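Local coordinates for bifunctional GH43-CE protein (PDB 6MLY) that probably hydrolyses xylan-derived glycosides through its family 43 glycosidase domain and carries a second, esterase-like domain of the alpha/beta-hydrolase type, at residues P24-D29 with R275-V280. Sequence-based numbering, arbitrary orientation.
Sequences PVIYAD and RIPYLV. With EDO (1,2-ethanediol), chain F.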
loop_
_atom_site.group_PDB
_atom_site.type_symbol
_atom_site.label_atom_id
_atom_site.label_comp_id
_atom_site.label_asym_id
_atom_site.label_seq_id
_atom_site.Cartn_x
_atom_site.Cartn_y
_atom_site.Cartn_z
ATOM N N PRO A 24 -6.555 4.540 18.984
ATOM C CA PRO A 24 -5.438 5.456 19.170
ATOM C C PRO A 24 -5.787 6.932 18.934
ATOM O O PRO A 24 -6.435 7.259 17.935
ATOM C CB PRO A 24 -4.428 5.004 18.107
ATOM C CG PRO A 24 -5.300 4.514 16.986
ATOM C CD PRO A 24 -6.469 3.857 17.687
ATOM N N VAL A 25 -5.317 7.792 19.846
ATOM C CA VAL A 25 -5.632 9.225 19.861
ATOM C C VAL A 25 -4.966 9.918 18.667
ATOM O O VAL A 25 -5.444 10.961 18.216
ATOM C CB VAL A 25 -5.217 9.886 21.190
ATOM C CG1 VAL A 25 -5.993 9.304 22.363
ATOM C CG2 VAL A 25 -3.716 9.803 21.437
ATOM N N ILE A 26 -3.842 9.354 18.204
ATOM C CA ILE A 26 -3.226 9.717 16.926
ATOM C C ILE A 26 -2.964 8.432 16.131
ATOM O O ILE A 26 -2.043 7.682 16.451
ATOM C CB ILE A 26 -1.925 10.523 17.128
ATOM C CG1 ILE A 26 -2.171 11.840 17.872
ATOM C CG2 ILE A 26 -1.226 10.742 15.788
ATOM C CD1 ILE A 26 -0.918 12.634 18.152
ATOM N N TYR A 27 -3.764 8.193 15.086
ATOM C CA TYR A 27 -3.536 7.058 14.206
ATOM C C TYR A 27 -2.525 7.469 13.127
ATOM O O TYR A 27 -2.886 7.647 11.961
ATOM C CB TYR A 27 -4.856 6.561 13.608
ATOM C CG TYR A 27 -4.912 5.078 13.333
ATOM C CD1 TYR A 27 -6.077 4.359 13.552
ATOM C CD2 TYR A 27 -3.801 4.382 12.877
ATOM C CE1 TYR A 27 -6.146 2.996 13.307
ATOM C CE2 TYR A 27 -3.852 3.019 12.631
ATOM C CZ TYR A 27 -5.029 2.323 12.841
ATOM O OH TYR A 27 -5.083 0.984 12.583
ATOM N N ALA A 28 -1.262 7.624 13.541
ATOM C CA ALA A 28 -0.174 8.050 12.655
ATOM C C ALA A 28 1.166 7.953 13.390
ATOM O O ALA A 28 1.211 7.853 14.616
ATOM C CB ALA A 28 -0.411 9.456 12.159
ATOM N N ASP A 29 2.248 8.012 12.609
ATOM C CA ASP A 29 3.602 7.757 13.063
ATOM C C ASP A 29 4.107 8.978 13.845
ATOM O O ASP A 29 4.613 9.939 13.262
ATOM C CB ASP A 29 4.486 7.395 11.867
ATOM C CG ASP A 29 5.868 6.872 12.213
ATOM O OD1 ASP A 29 5.970 5.984 13.086
ATOM O OD2 ASP A 29 6.834 7.345 11.586
ATOM N N ARG A 275 4.256 3.858 14.111
ATOM C CA ARG A 275 4.244 3.724 15.581
ATOM C C ARG A 275 3.366 4.839 16.169
ATOM O O ARG A 275 3.740 6.011 16.146
ATOM C CB ARG A 275 5.685 3.740 16.102
ATOM C CG ARG A 275 6.602 2.746 15.401
ATOM C CD ARG A 275 7.942 2.544 16.090
ATOM N NE ARG A 275 8.936 3.547 15.721
ATOM C CZ ARG A 275 9.977 3.898 16.473
ATOM N NH1 ARG A 275 10.178 3.321 17.646
ATOM N NH2 ARG A 275 10.810 4.835 16.056
ATOM N N ILE A 276 2.192 4.452 16.689
ATOM C CA ILE A 276 1.036 5.351 16.829
ATOM C C ILE A 276 0.766 5.622 18.310
ATOM O O ILE A 276 0.678 4.691 19.106
ATOM C CB ILE A 276 -0.201 4.779 16.092
ATOM C CG1 ILE A 276 -0.597 3.382 16.575
ATOM C CG2 ILE A 276 0.005 4.775 14.583
ATOM C CD1 ILE A 276 -2.011 3.003 16.218
ATOM N N PRO A 277 0.674 6.906 18.731
ATOM C CA PRO A 277 0.326 7.269 20.108
ATOM C C PRO A 277 -0.924 6.621 20.727
ATOM O O PRO A 277 -1.958 6.476 20.056
ATOM C CB PRO A 277 0.086 8.779 19.991
ATOM C CG PRO A 277 1.068 9.211 18.935
ATOM C CD PRO A 277 1.014 8.089 17.922
ATOM N N TYR A 278 -0.791 6.263 22.015
ATOM C CA TYR A 278 -1.833 5.676 22.862
ATOM C C TYR A 278 -1.878 6.431 24.199
ATOM O O TYR A 278 -0.834 6.732 24.782
ATOM C CB TYR A 278 -1.548 4.196 23.139
ATOM C CG TYR A 278 -2.072 3.219 22.114
ATOM C CD1 TYR A 278 -1.675 3.285 20.789
ATOM C CD2 TYR A 278 -2.941 2.198 22.475
ATOM C CE1 TYR A 278 -2.144 2.383 19.848
ATOM C CE2 TYR A 278 -3.420 1.288 21.545
ATOM C CZ TYR A 278 -3.021 1.381 20.224
ATOM O OH TYR A 278 -3.481 0.492 19.297
ATOM N N LEU A 279 -3.093 6.722 24.677
ATOM C CA LEU A 279 -3.324 7.286 26.001
ATOM C C LEU A 279 -4.103 6.273 26.849
ATOM O O LEU A 279 -5.151 5.786 26.428
ATOM C CB LEU A 279 -4.096 8.603 25.856
ATOM C CG LEU A 279 -3.277 9.800 25.372
ATOM C CD1 LEU A 279 -4.157 11.026 25.189
ATOM C CD2 LEU A 279 -2.143 10.108 26.338
ATOM N N VAL A 280 -3.571 5.978 28.045
ATOM C CA VAL A 280 -4.157 5.032 29.005
ATOM C C VAL A 280 -4.501 5.792 30.282
ATOM O O VAL A 280 -3.651 6.514 30.797
ATOM C CB VAL A 280 -3.191 3.872 29.314
ATOM C CG1 VAL A 280 -3.802 2.875 30.290
ATOM C CG2 VAL A 280 -2.724 3.164 28.049
HETATM C C1 EDO F . 13.469 4.187 18.672
HETATM O O1 EDO F . 12.249 4.937 18.626
HETATM C C2 EDO F . 14.594 5.067 18.148
HETATM O O2 EDO F . 14.665 6.261 18.941
#
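Ile276 and Pro277 make the strand's main contribution, reaching from edge strand 275-282 of a three-stranded sheet, consistent with a blade of the family's five-bladed propeller, to the loop before strand 34-38. Ile276 places CG1 between its backbone N and carbonyl carbon (chi1 57°), and the chain ends with CD1 over one face of the Tyr27 ring, 4.0 Å from Tyr27 CE2. The same methyl meets Pro24, 3.7 Å from its CB, as the two side chains cross obliquely. The Pro277 ring presents CG to Ile26 CB at 3.7 Å, while Val25 and Leu279 cross at about a right angle, Val25 CG1 lying 3.8 Å from Leu279 CD1. At the strand's start Arg275 N donates to Asp29 OD1 (2.9 Å), on the anti side and 19° out of the carboxylate plane; Asp29 OD2 accepts a hydrogen bond from Gly486 N. Arg275 NH1 and NH2 both donate to O1 of an ethanediol, probably from the crystallisation liquor, at the guanidinium edge. An alanine at Arg275 would probably leave Asp32 without its weak ion-pair mate and Met49 and Tyr479 without the arginine chain, though the backbone bond to Asp29 could persist. A buried apolar seam with one hydrogen bond thus joins loop to strand, and the arginine's charge, its side chain about 9 Å from that of Asp143, might influence that predicted modulator of the active-site Glu pKa.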